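Local coordinates for protein cytochrome c, putative (Shewanella oneidensis, PDB 1SP3) that carries eight covalently attached c-type hemes and probably works as a respiratory oxidoreductase that reduces tetrathionate, at residues 360-365 against 385-390; 345-350 against 368-373; 191-196 against 205-210; 40-45 against 56-61. All coordinates share one frame; numbering follows the deposited sequence.

Contact 1: residues 360-365 against 385-390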
# COMPACT_ATOMS: atom_id res chain seq x y z
N PHE A 360 12.54 -17.54 16.81
CA PHE A 360 13.43 -17.86 15.67
C PHE A 360 13.25 -19.29 15.26
O PHE A 360 14.16 -19.94 14.72
CB PHE A 360 14.92 -17.58 15.91
CG PHE A 360 15.23 -16.11 16.04
CD1 PHE A 360 15.63 -15.58 17.25
CD2 PHE A 360 15.03 -15.25 14.95
CE1 PHE A 360 15.87 -14.17 17.40
CE2 PHE A 360 15.25 -13.89 15.07
CZ PHE A 360 15.68 -13.35 16.31
N ASP A 361 12.02 -19.73 15.44
CA ASP A 361 11.57 -21.07 15.13
C ASP A 361 10.39 -20.97 14.18
O ASP A 361 9.26 -20.73 14.59
CB ASP A 361 11.16 -21.71 16.46
CG ASP A 361 10.54 -23.05 16.33
OD1 ASP A 361 10.12 -23.49 15.23
OD2 ASP A 361 10.40 -23.76 17.36
N TRP A 362 10.66 -21.23 12.92
CA TRP A 362 9.65 -21.15 11.90
C TRP A 362 8.49 -22.12 12.07
O TRP A 362 7.37 -21.81 11.64
CB TRP A 362 10.26 -21.33 10.50
CG TRP A 362 10.89 -20.11 9.94
CD1 TRP A 362 12.20 -19.94 9.61
CD2 TRP A 362 10.26 -18.86 9.67
NE1 TRP A 362 12.43 -18.67 9.15
CE2 TRP A 362 11.25 -17.98 9.15
CE3 TRP A 362 8.94 -18.39 9.79
CZ2 TRP A 362 10.96 -16.69 8.71
CZ3 TRP A 362 8.66 -17.06 9.39
CH2 TRP A 362 9.67 -16.24 8.86
N ASN A 363 8.73 -23.32 12.64
CA ASN A 363 7.64 -24.30 12.78
C ASN A 363 6.62 -23.76 13.76
O ASN A 363 5.48 -23.86 13.54
CB ASN A 363 8.06 -25.75 13.27
CG ASN A 363 8.86 -26.55 12.22
OD1 ASN A 363 10.09 -26.78 12.37
ND2 ASN A 363 8.16 -27.05 11.19
N LEU A 364 7.09 -23.30 14.90
CA LEU A 364 6.27 -22.65 15.93
C LEU A 364 5.57 -21.40 15.35
O LEU A 364 4.36 -21.22 15.55
CB LEU A 364 7.20 -22.18 17.04
CG LEU A 364 6.79 -22.03 18.53
CD1 LEU A 364 7.36 -20.78 19.23
CD2 LEU A 364 5.29 -22.32 18.90
N ALA A 365 6.31 -20.52 14.66
CA ALA A 365 5.68 -19.35 14.03
C ALA A 365 4.58 -19.76 13.03
O ALA A 365 3.47 -19.25 13.06
CB ALA A 365 6.72 -18.39 13.44
N GLY A 385 3.26 -29.19 9.55
CA GLY A 385 4.45 -29.50 10.28
C GLY A 385 5.72 -29.43 9.45
O GLY A 385 6.75 -29.53 10.00
N GLU A 386 5.61 -29.22 8.15
CA GLU A 386 6.75 -29.11 7.26
C GLU A 386 6.69 -27.76 6.47
O GLU A 386 5.66 -27.42 5.85
CB GLU A 386 6.70 -30.25 6.24
CG GLU A 386 7.29 -31.60 6.66
CD GLU A 386 7.64 -32.43 5.42
OE1 GLU A 386 8.80 -32.31 4.91
OE2 GLU A 386 6.75 -33.17 4.91
N TYR A 387 7.77 -27.02 6.47
CA TYR A 387 7.76 -25.78 5.74
C TYR A 387 8.94 -25.73 4.83
O TYR A 387 9.92 -26.50 5.01
CB TYR A 387 7.76 -24.60 6.68
CG TYR A 387 9.08 -24.36 7.41
CD1 TYR A 387 10.01 -23.43 6.92
CD2 TYR A 387 9.37 -25.03 8.62
CE1 TYR A 387 11.18 -23.17 7.60
CE2 TYR A 387 10.57 -24.77 9.35
CZ TYR A 387 11.48 -23.88 8.81
OH TYR A 387 12.65 -23.59 9.45
N ASP A 388 8.84 -24.81 3.86
CA ASP A 388 9.97 -24.39 3.02
C ASP A 388 9.83 -22.86 2.63
O ASP A 388 8.93 -22.14 3.18
CB ASP A 388 10.10 -25.37 1.85
CG ASP A 388 11.47 -25.37 1.28
OD1 ASP A 388 12.30 -24.44 1.57
OD2 ASP A 388 11.82 -26.27 0.53
N PHE A 389 10.70 -22.37 1.75
CA PHE A 389 10.59 -20.99 1.25
C PHE A 389 10.39 -20.95 -0.28
O PHE A 389 11.04 -21.69 -1.00
CB PHE A 389 11.80 -20.18 1.67
CG PHE A 389 11.91 -19.97 3.16
CD1 PHE A 389 12.63 -20.89 3.98
CD2 PHE A 389 11.22 -18.88 3.78
CE1 PHE A 389 12.73 -20.68 5.38
CE2 PHE A 389 11.35 -18.66 5.13
CZ PHE A 389 12.08 -19.60 5.96
N ALA A 390 9.46 -20.13 -0.76
CA ALA A 390 9.26 -19.97 -2.21
C ALA A 390 9.27 -18.54 -2.71
O ALA A 390 8.88 -17.63 -1.97
CB ALA A 390 7.95 -20.64 -2.64
O HOH W 1 13.26 -22.68 12.42

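Contact 2: residues 345-350 against 368-373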
# COMPACT_ATOMS: atom_id res chain seq x y z
N PHE A 345 0.98 -20.79 0.79
CA PHE A 345 1.75 -19.88 1.66
C PHE A 345 1.18 -19.83 3.05
O PHE A 345 -0.07 -19.87 3.23
CB PHE A 345 1.79 -18.46 1.01
CG PHE A 345 2.77 -18.38 -0.13
CD1 PHE A 345 2.33 -18.07 -1.42
CD2 PHE A 345 4.13 -18.59 0.09
CE1 PHE A 345 3.22 -18.01 -2.45
CE2 PHE A 345 5.06 -18.49 -0.96
CZ PHE A 345 4.58 -18.21 -2.22
N ILE A 346 2.06 -19.75 4.02
CA ILE A 346 1.73 -19.71 5.42
C ILE A 346 1.72 -18.30 5.92
O ILE A 346 2.52 -17.52 5.43
CB ILE A 346 2.81 -20.43 6.18
CG1 ILE A 346 2.72 -21.92 5.83
CG2 ILE A 346 2.78 -20.06 7.73
CD1 ILE A 346 3.91 -22.75 6.43
N THR A 347 0.85 -18.01 6.88
CA THR A 347 0.75 -16.72 7.49
C THR A 347 1.32 -16.91 8.86
O THR A 347 0.61 -17.42 9.72
CB THR A 347 -0.74 -16.28 7.62
OG1 THR A 347 -1.47 -17.34 8.25
CG2 THR A 347 -1.42 -16.15 6.24
N PRO A 348 2.57 -16.59 9.08
CA PRO A 348 3.23 -16.96 10.34
C PRO A 348 3.10 -15.87 11.40
O PRO A 348 2.86 -14.74 11.06
CB PRO A 348 4.68 -17.13 9.94
CG PRO A 348 4.85 -16.08 8.96
CD PRO A 348 3.53 -15.97 8.16
N LYS A 349 3.26 -16.25 12.65
CA LYS A 349 3.34 -15.30 13.71
C LYS A 349 4.79 -14.77 13.79
O LYS A 349 5.72 -15.53 14.03
CB LYS A 349 2.87 -15.96 15.05
CG LYS A 349 2.99 -15.00 16.31
CD LYS A 349 2.33 -15.73 17.50
CE LYS A 349 2.00 -14.81 18.65
NZ LYS A 349 0.78 -14.03 18.44
N THR A 350 5.00 -13.47 13.54
CA THR A 350 6.34 -12.95 13.67
C THR A 350 6.40 -12.16 14.93
O THR A 350 7.41 -12.15 15.60
CB THR A 350 6.69 -12.00 12.51
OG1 THR A 350 5.70 -10.97 12.42
CG2 THR A 350 6.75 -12.74 11.11
N LEU A 368 1.52 -21.36 15.11
CA LEU A 368 0.77 -20.29 15.80
C LEU A 368 0.07 -19.30 14.85
O LEU A 368 -1.02 -18.86 15.16
CB LEU A 368 1.65 -19.56 16.82
CG LEU A 368 2.18 -20.34 18.04
CD1 LEU A 368 3.20 -19.42 18.82
CD2 LEU A 368 0.97 -20.88 18.99
N GLY A 369 0.68 -18.99 13.69
CA GLY A 369 0.10 -18.10 12.69
C GLY A 369 -1.06 -18.80 11.96
O GLY A 369 -2.08 -18.20 11.63
N MET A 370 -0.92 -20.08 11.67
CA MET A 370 -2.03 -20.81 11.04
C MET A 370 -3.23 -21.08 11.95
O MET A 370 -4.38 -21.07 11.49
CB MET A 370 -1.54 -22.10 10.41
CG MET A 370 -0.48 -21.84 9.29
SD MET A 370 -1.21 -21.05 7.82
CE MET A 370 -1.42 -22.63 6.93
N GLU A 371 -2.96 -21.35 13.23
CA GLU A 371 -4.07 -21.52 14.19
C GLU A 371 -4.73 -20.21 14.50
O GLU A 371 -5.79 -20.20 15.06
CB GLU A 371 -3.64 -22.13 15.51
CG GLU A 371 -3.00 -23.49 15.41
CD GLU A 371 -2.34 -23.85 16.74
OE1 GLU A 371 -2.28 -22.95 17.65
OE2 GLU A 371 -1.90 -25.03 16.88
N ALA A 372 -4.13 -19.09 14.15
CA ALA A 372 -4.81 -17.82 14.42
C ALA A 372 -5.54 -17.22 13.20
O ALA A 372 -6.38 -16.31 13.35
CB ALA A 372 -3.82 -16.80 15.05
N ASN A 373 -5.21 -17.71 12.00
CA ASN A 373 -5.80 -17.18 10.77
C ASN A 373 -7.30 -17.58 10.61
O ASN A 373 -7.62 -18.78 10.54
CB ASN A 373 -4.97 -17.62 9.55
CG ASN A 373 -5.30 -16.82 8.27
OD1 ASN A 373 -6.14 -17.21 7.45
ND2 ASN A 373 -4.56 -15.74 8.05

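Contact 3: residues 191-196 against 205-210. With HEC (heme c), chain G.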
# COMPACT_ATOMS: atom_id res chain seq x y z
N GLN A 191 -16.12 8.89 3.31
CA GLN A 191 -15.63 8.02 2.19
C GLN A 191 -14.58 8.77 1.34
O GLN A 191 -14.88 9.70 0.61
CB GLN A 191 -16.72 7.40 1.34
CG GLN A 191 -16.10 6.31 0.33
CD GLN A 191 -15.26 5.13 0.95
OE1 GLN A 191 -15.86 4.12 1.37
NE2 GLN A 191 -13.88 5.24 0.97
N ILE A 192 -13.35 8.39 1.54
CA ILE A 192 -12.23 8.97 0.86
C ILE A 192 -12.14 8.30 -0.48
O ILE A 192 -11.98 7.08 -0.57
CB ILE A 192 -10.98 8.73 1.70
CG1 ILE A 192 -11.07 9.46 3.03
CG2 ILE A 192 -9.67 9.20 0.98
CD1 ILE A 192 -10.00 9.04 3.98
N SER A 193 -12.24 9.09 -1.54
CA SER A 193 -12.32 8.49 -2.83
C SER A 193 -10.94 8.05 -3.33
O SER A 193 -9.93 8.24 -2.67
CB SER A 193 -13.08 9.43 -3.78
OG SER A 193 -12.20 10.46 -4.12
N GLY A 194 -10.89 7.35 -4.43
CA GLY A 194 -9.65 6.68 -4.87
C GLY A 194 -9.63 5.15 -4.95
O GLY A 194 -9.78 4.41 -3.93
N ASN A 195 -9.39 4.64 -6.14
CA ASN A 195 -9.36 3.17 -6.35
C ASN A 195 -8.01 2.60 -5.98
O ASN A 195 -6.96 3.04 -6.56
CB ASN A 195 -9.54 2.83 -7.85
CG ASN A 195 -10.95 3.16 -8.40
OD1 ASN A 195 -11.87 3.47 -7.64
ND2 ASN A 195 -11.12 3.09 -9.74
N ALA A 196 -8.00 1.60 -5.08
CA ALA A 196 -6.80 0.75 -4.94
C ALA A 196 -6.70 -0.10 -6.21
O ALA A 196 -7.72 -0.35 -6.87
CB ALA A 196 -6.98 -0.18 -3.76
N ASP A 205 -9.58 4.63 -13.03
CA ASP A 205 -9.21 5.63 -12.05
C ASP A 205 -10.43 6.47 -11.76
O ASP A 205 -10.86 7.21 -12.63
CB ASP A 205 -8.09 6.51 -12.60
CG ASP A 205 -6.74 5.77 -12.72
OD1 ASP A 205 -6.61 4.69 -12.13
OD2 ASP A 205 -5.76 6.18 -13.39
N HIS A 206 -10.99 6.34 -10.55
CA HIS A 206 -11.94 7.32 -10.04
C HIS A 206 -11.43 8.78 -9.98
O HIS A 206 -12.11 9.68 -10.46
CB HIS A 206 -12.50 6.96 -8.67
CG HIS A 206 -13.53 7.94 -8.19
ND1 HIS A 206 -14.86 7.85 -8.56
CD2 HIS A 206 -13.42 9.08 -7.46
CE1 HIS A 206 -15.53 8.87 -8.04
NE2 HIS A 206 -14.68 9.63 -7.36
N ILE A 207 -10.28 9.04 -9.36
CA ILE A 207 -9.61 10.31 -9.55
C ILE A 207 -8.74 9.91 -10.68
O ILE A 207 -8.21 8.85 -10.62
CB ILE A 207 -8.57 10.58 -8.45
CG1 ILE A 207 -9.14 10.29 -7.06
CG2 ILE A 207 -7.78 11.99 -8.67
CD1 ILE A 207 -8.05 10.04 -6.09
N GLY A 208 -8.44 10.67 -11.67
CA GLY A 208 -7.32 10.04 -12.40
C GLY A 208 -6.57 11.30 -12.72
O GLY A 208 -6.28 12.05 -11.83
N CYS A 209 -6.42 11.61 -13.96
CA CYS A 209 -5.72 12.85 -14.31
C CYS A 209 -6.65 13.71 -15.14
O CYS A 209 -6.30 14.83 -15.46
CB CYS A 209 -4.45 12.51 -15.11
SG CYS A 209 -3.43 11.35 -14.21
N GLU A 210 -7.80 13.17 -15.51
CA GLU A 210 -8.64 13.80 -16.53
C GLU A 210 -9.81 14.63 -16.04
O GLU A 210 -10.56 15.09 -16.84
CB GLU A 210 -9.08 12.80 -17.59
CG GLU A 210 -7.96 12.54 -18.58
CD GLU A 210 -8.12 11.20 -19.39
OE1 GLU A 210 -8.97 11.12 -20.31
OE2 GLU A 210 -7.39 10.22 -19.09
FE HEC G . -3.37 9.45 -4.08
CHA HEC G . -4.14 6.42 -5.48
CHB HEC G . -2.94 7.97 -1.10
CHC HEC G . -2.29 12.50 -2.76
CHD HEC G . -3.98 11.00 -7.04
NA HEC G . -3.45 7.51 -3.38
C1A HEC G . -3.84 6.43 -4.13
C2A HEC G . -3.87 5.29 -3.28
C3A HEC G . -3.52 5.71 -2.06
C4A HEC G . -3.23 7.13 -2.13
CMA HEC G . -3.38 4.83 -0.80
CAA HEC G . -4.20 3.86 -3.75
CBA HEC G . -2.84 3.31 -4.28
CGA HEC G . -3.08 1.83 -4.55
O1A HEC G . -3.26 1.08 -3.53
O2A HEC G . -3.13 1.38 -5.76
NB HEC G . -2.79 10.13 -2.33
C1B HEC G . -2.69 9.32 -1.19
C2B HEC G . -2.15 10.10 -0.11
C3B HEC G . -1.94 11.34 -0.58
C4B HEC G . -2.36 11.39 -1.95
CMB HEC G . -1.87 9.56 1.33
CAB HEC G . -1.32 12.55 0.20
CBB HEC G . -0.04 12.42 0.70
NC HEC G . -3.16 11.39 -4.75
C1C HEC G . -2.77 12.48 -4.02
C2C HEC G . -2.88 13.62 -4.83
C3C HEC G . -3.35 13.20 -6.03
C4C HEC G . -3.54 11.79 -5.98
CMC HEC G . -2.52 15.05 -4.28
CAC HEC G . -3.73 14.05 -7.30
CBC HEC G . -2.88 15.05 -7.74
ND HEC G . -3.97 8.84 -5.94
C1D HEC G . -4.15 9.63 -7.07
C2D HEC G . -4.53 8.84 -8.22
C3D HEC G . -4.64 7.48 -7.73
C4D HEC G . -4.21 7.53 -6.32
CMD HEC G . -4.84 9.29 -9.73
CAD HEC G . -5.06 6.21 -8.56
CBD HEC G . -6.45 5.88 -7.99
CGD HEC G . -7.59 6.61 -8.66
O1D HEC G . -8.74 6.36 -8.27
O2D HEC G . -7.39 7.37 -9.66

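Contact 4: residues 40-45 against 56-61. With HEC (heme c), chain D; SCN (thiocyanate ion), chain B.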
# COMPACT_ATOMS: atom_id res chain seq x y z
N THR A 40 -12.83 -0.98 8.45
CA THR A 40 -12.95 -2.42 8.39
C THR A 40 -11.70 -3.13 7.87
O THR A 40 -11.60 -4.34 8.08
CB THR A 40 -14.07 -2.81 7.50
OG1 THR A 40 -13.78 -2.28 6.18
CG2 THR A 40 -15.44 -2.13 7.96
N TRP A 41 -10.84 -2.44 7.09
CA TRP A 41 -9.71 -3.12 6.42
C TRP A 41 -10.23 -4.18 5.46
O TRP A 41 -9.55 -5.20 5.15
CB TRP A 41 -8.70 -3.71 7.43
CG TRP A 41 -7.68 -2.61 7.95
CD1 TRP A 41 -7.78 -1.22 7.78
CD2 TRP A 41 -6.52 -2.83 8.74
NE1 TRP A 41 -6.69 -0.60 8.37
CE2 TRP A 41 -5.91 -1.56 8.96
CE3 TRP A 41 -5.89 -4.00 9.27
CZ2 TRP A 41 -4.74 -1.41 9.69
CZ3 TRP A 41 -4.72 -3.83 10.00
CH2 TRP A 41 -4.15 -2.54 10.20
N GLU A 42 -11.42 -3.95 4.94
CA GLU A 42 -11.98 -4.88 3.93
C GLU A 42 -12.45 -4.19 2.72
O GLU A 42 -13.07 -3.15 2.84
CB GLU A 42 -13.11 -5.71 4.49
CG GLU A 42 -12.63 -6.62 5.64
CD GLU A 42 -13.57 -7.76 5.95
OE1 GLU A 42 -14.75 -7.43 6.28
OE2 GLU A 42 -13.12 -8.99 5.92
N LEU A 43 -12.19 -4.80 1.57
CA LEU A 43 -12.65 -4.35 0.27
C LEU A 43 -13.18 -5.55 -0.53
O LEU A 43 -12.60 -6.62 -0.49
CB LEU A 43 -11.49 -3.79 -0.55
CG LEU A 43 -11.07 -2.34 -0.25
CD1 LEU A 43 -9.71 -2.04 -0.87
CD2 LEU A 43 -12.15 -1.28 -0.64
N GLU A 44 -14.22 -5.36 -1.35
CA GLU A 44 -14.56 -6.42 -2.26
C GLU A 44 -13.71 -6.29 -3.52
O GLU A 44 -13.52 -5.21 -4.04
CB GLU A 44 -16.07 -6.37 -2.57
CG GLU A 44 -16.51 -7.42 -3.60
CD GLU A 44 -18.03 -7.44 -3.83
OE1 GLU A 44 -18.54 -6.43 -4.42
OE2 GLU A 44 -18.70 -8.46 -3.41
N GLN A 45 -13.21 -7.37 -4.05
CA GLN A 45 -12.44 -7.28 -5.28
C GLN A 45 -12.79 -8.41 -6.24
O GLN A 45 -12.81 -9.59 -5.84
CB GLN A 45 -10.93 -7.28 -4.96
CG GLN A 45 -10.00 -7.04 -6.12
CD GLN A 45 -8.56 -6.94 -5.63
OE1 GLN A 45 -8.35 -6.78 -4.45
NE2 GLN A 45 -7.60 -7.04 -6.51
N LYS A 56 -6.90 -5.05 3.42
CA LYS A 56 -5.73 -5.40 4.19
C LYS A 56 -5.98 -6.61 5.15
O LYS A 56 -5.05 -7.39 5.39
CB LYS A 56 -5.25 -4.19 5.05
CG LYS A 56 -4.06 -4.52 5.89
CD LYS A 56 -3.35 -3.27 6.30
CE LYS A 56 -2.20 -3.72 7.16
NZ LYS A 56 -1.45 -2.55 7.52
N LYS A 57 -7.18 -6.68 5.72
CA LYS A 57 -7.56 -7.70 6.69
C LYS A 57 -7.31 -9.12 6.14
O LYS A 57 -6.90 -10.01 6.85
CB LYS A 57 -9.08 -7.60 6.96
CG LYS A 57 -9.54 -8.31 8.27
CD LYS A 57 -11.06 -8.23 8.45
CE LYS A 57 -11.44 -8.69 9.90
NZ LYS A 57 -12.90 -8.40 10.05
N ASN A 58 -7.61 -9.28 4.86
CA ASN A 58 -7.51 -10.56 4.20
C ASN A 58 -6.34 -10.67 3.20
O ASN A 58 -6.38 -11.51 2.35
CB ASN A 58 -8.85 -10.83 3.51
CG ASN A 58 -9.99 -10.72 4.49
OD1 ASN A 58 -9.97 -11.38 5.47
ND2 ASN A 58 -10.90 -9.80 4.29
N SER A 59 -5.35 -9.80 3.24
CA SER A 59 -4.39 -9.84 2.14
C SER A 59 -3.16 -10.56 2.54
O SER A 59 -2.75 -10.52 3.71
CB SER A 59 -4.01 -8.41 1.67
OG SER A 59 -5.16 -7.83 1.03
N ILE A 60 -2.52 -11.15 1.55
CA ILE A 60 -1.16 -11.72 1.76
C ILE A 60 -0.17 -10.91 0.90
O ILE A 60 -0.43 -10.71 -0.32
CB ILE A 60 -1.19 -13.23 1.40
CG1 ILE A 60 -2.05 -13.92 2.46
CG2 ILE A 60 0.19 -13.91 1.46
CD1 ILE A 60 -2.19 -15.49 2.29
N ASN A 61 0.94 -10.45 1.50
CA ASN A 61 1.97 -9.72 0.74
C ASN A 61 3.32 -10.35 0.97
O ASN A 61 3.42 -11.37 1.68
CB ASN A 61 1.96 -8.19 1.01
CG ASN A 61 2.52 -7.81 2.41
OD1 ASN A 61 3.28 -8.58 3.06
ND2 ASN A 61 2.23 -6.55 2.84
FE HEC D . 0.35 -2.62 6.33
CHA HEC D . -1.53 -2.47 3.37
CHB HEC D . 0.38 -6.07 6.12
CHC HEC D . 1.94 -2.84 9.35
CHD HEC D . 0.51 0.76 6.51
NA HEC D . -0.41 -4.06 4.96
C1A HEC D . -1.16 -3.77 3.81
C2A HEC D . -1.48 -5.04 3.17
C3A HEC D . -0.96 -6.05 3.93
C4A HEC D . -0.28 -5.43 5.07
CMA HEC D . -1.08 -7.60 3.59
CAA HEC D . -2.27 -5.19 1.81
CBA HEC D . -1.30 -5.53 0.65
CGA HEC D . -0.11 -4.53 0.61
O1A HEC D . 1.01 -4.93 1.04
O2A HEC D . -0.20 -3.29 0.19
NB HEC D . 1.04 -4.13 7.53
C1B HEC D . 0.88 -5.51 7.25
C2B HEC D . 1.39 -6.28 8.36
C3B HEC D . 1.86 -5.37 9.25
C4B HEC D . 1.62 -4.02 8.73
CMB HEC D . 1.40 -7.84 8.39
CAB HEC D . 2.50 -5.62 10.64
CBB HEC D . 3.33 -6.70 10.88
NC HEC D . 1.16 -1.22 7.74
C1C HEC D . 1.77 -1.55 8.91
C2C HEC D . 2.18 -0.34 9.56
C3C HEC D . 1.80 0.71 8.74
C4C HEC D . 1.13 0.13 7.58
CMC HEC D . 2.90 -0.35 10.94
CAC HEC D . 2.01 2.25 8.98
CBC HEC D . 3.23 2.88 9.17
ND HEC D . -0.38 -1.06 5.10
C1D HEC D . -0.26 0.25 5.49
C2D HEC D . -1.09 1.03 4.53
C3D HEC D . -1.74 0.04 3.55
C4D HEC D . -1.24 -1.25 3.98
CMD HEC D . -1.28 2.54 4.53
CAD HEC D . -2.66 0.36 2.31
CBD HEC D . -1.74 0.57 1.11
CGD HEC D . -2.44 1.11 -0.15
O1D HEC D . -1.72 1.81 -0.90
O2D HEC D . -3.67 0.89 -0.52
S SCN B . 2.29 -2.53 4.97
C SCN B . 3.18 -3.93 5.17
N SCN B . 3.73 -4.94 5.37
O HOH W 2 -13.44 -6.05 9.63
O HOH W 3 -13.90 -10.36 8.34

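Contact 1: residues 360-365 against 385-390
W362 carries the tight part of this contact, meeting two aromatic rings of strand 387-397. Its CB lies over one face of the Y387 ring, 3.7 Å from the ring centroid, in a CH-pi contact. It is set toward the rim, 3.3 Å from Y387 CZ. The indole of W362 takes F389. The ring tip, F389 CZ, comes over one face of the five-membered ring and lies 3.3 Å from W362 NE1. The planes stand at 78°, an edge-to-face pair. Y356 stacks on the same indole. Next to the aromatic pair, a water joins W362 N, which donates at 3.0 Å, to Y387 OH.

The N363 side is looser. N363 ND2 comes to the edge of the Y387 ring, 3.5 Å from Y387 CD2. It is also 3.1 Å from G385 O, but the angle is poor for a bond, and its hydrogen-bond partner is Y383 OH. G385 is exposed, with backbone angles that call for glycine.

D361 caps the helix by accepting from L364 N. The whole is an aromatic cluster that packs the first turn of helix 362-372 against the start of strand 387-397.

Contact 2: residues 345-350 against 368-373
L368 meets the lysine chain of K349 at the start of the contact. L368 CB is 3.9 Å from K349 CD, and L368 CD1 also touches that carbon. K349 CG is anti to the backbone N (chi1 177°). The lysine chain then runs on extended to CE, and K349 NZ turns away to bond S69 O.

G369 is where the backbones come closest. Its CA is 4.1 Å from P348 CA. A CA-H...O contact reaches T347 O, 3.1 Å from G369 CA. A side chain here would collide with the T347 carbonyl oxygen, so glycine allows the approach. No hydrogen bond crosses between the two segments.

M370 follows. Its CG rests 4.0 Å from I346 CG2. The chain bends at chi2 (-69°), and the sulfur, M370 SD, lies 3.7 Å from T347 OG1.

N373, just before helix 374-378, also reaches T347. Its ND2 is 3.6 Å from T347 CG2. It is 3.5 Å from T347 OG1 too, at a poor angle for a bond. The amide is held from outside the pair: ND2 bonds S68 OG, and OD1 accepts from M376 N as an N-cap of the next helix.

The loop 345-350 thus lies between several elements. Helix 362-372 covers it through the residues above. I346 and P348 touch I337 of strand 325-339. T347 and M370 both touch M376 of helix 374-378.

Contact 3: residues 191-196 against 205-210
N195 and H206 meet beside a heme propionate. The N195 side chain can be followed outward. CB is 3.6 Å from propionate oxygen O1D of the heme. CG is 3.8 Å from H206 N. OD1 then lies 3.7 Å from H206 CB. ND2, at the tip, passes 3.4 Å from H206 N, but both are donors and do not bond. ND2 instead donates to I204 O, with a weaker bond to G203 O. The N195 amide and the H206 ring are turned 51° apart. An alanine at N195 would probably leave I204 O without its side-chain donor and open a gap beside H206.

The propionate is gripped by the backbone. N195 N donates to O1D at 2.8 Å, almost straight at 174°. I207 N donates to the same oxygen, more loosely, at 3.3 Å. The modelled approach of I207 O to the other propionate oxygen is too short to be relied on.

Packing fills the rest. S193 CB touches H206 CD2 at 3.7 Å, while S193 OG bonds T186 O. G194, whose backbone angles call for glycine, sets its CA 3.9 Å from I207 CD1. S193 O also accepts from ND1 of H185, an axial heme ligand, which probably helps to orient it.

In the fold, segment 191-196 begins as strand 191-192, which pairs antiparallel with strand 187-188, and runs on as loop. Segment 205-210 is loop. D205 forms a salt bridge with R397 of strand 387-397, and C209, linked covalently to another heme, touches helix 232-236.

Contact 4: residues 40-45 against 56-61
K57 N donates to W41 O at 2.9 Å, in the carbonyl plane and on a lone pair. N58 ND2 donates to E42 OE2, also 2.9 Å, meeting the carboxylate on its anti side. N58 ND2 has a second acceptor in R54 O. E42 OE2 and K57 NZ are 4.2 Å apart, beyond a salt bridge, and a water links them by accepting from the lysine and donating to the glutamate.

K56 NZ binds the heme iron at 2.2 Å. Lysine thus takes the axial place usual for histidine in multiheme c-type cytochromes, the novel ligation of this enzyme. The sulfur S of a thiocyanate ion, probably from the crystallisation liquor, takes the sixth position on the opposite face at 2.4 Å. On that face N61 ND2 donates to heme propionate oxygen O1A at 2.7 Å, with a weak bond to the thiocyanate nitrogen.

W41 lies alongside the K56 chain, pointing the same way. K56 CG is anti to the backbone N (chi1 178°) and the chain runs on extended. K56 CD sits over the six-membered ring of W41, 3.8 Å from its centroid, a CH-pi contact. An alanine at W41 would remove the indole and would probably leave the methylenes of K56 without the flat surface they lie against and freer to turn between backbone and iron.

W41 follows helix 37-40, and its indole also meets H78 edge-to-face. Segment 40-45 then enters strand 44-47, which pairs antiparallel with strand 50-53. Segment 56-61 leaves that hairpin as a loop leading toward helix 71-74.

Contacts 1 and 2 share helix 362-372, their centres about 10 Å apart. A365 O of contact 1 probably accepts from K349 N of contact 2 at 3.0 Å, and W362 CZ3 packs on P348 CG. Contact 2 also touches contact 4, where T347 CG2 meets I60 CD1 at 4.1 Å. Contact 4 supplies a lysine ligand to a heme iron, and the P348 side chain lies about 8 Å from a bound heme. Contact 3 binds the propionate of a different heme, but it and contact 4 also line one heme pocket between them. Its centre is about 18 Å from that of contact 4 and about 40 Å from that of contact 1.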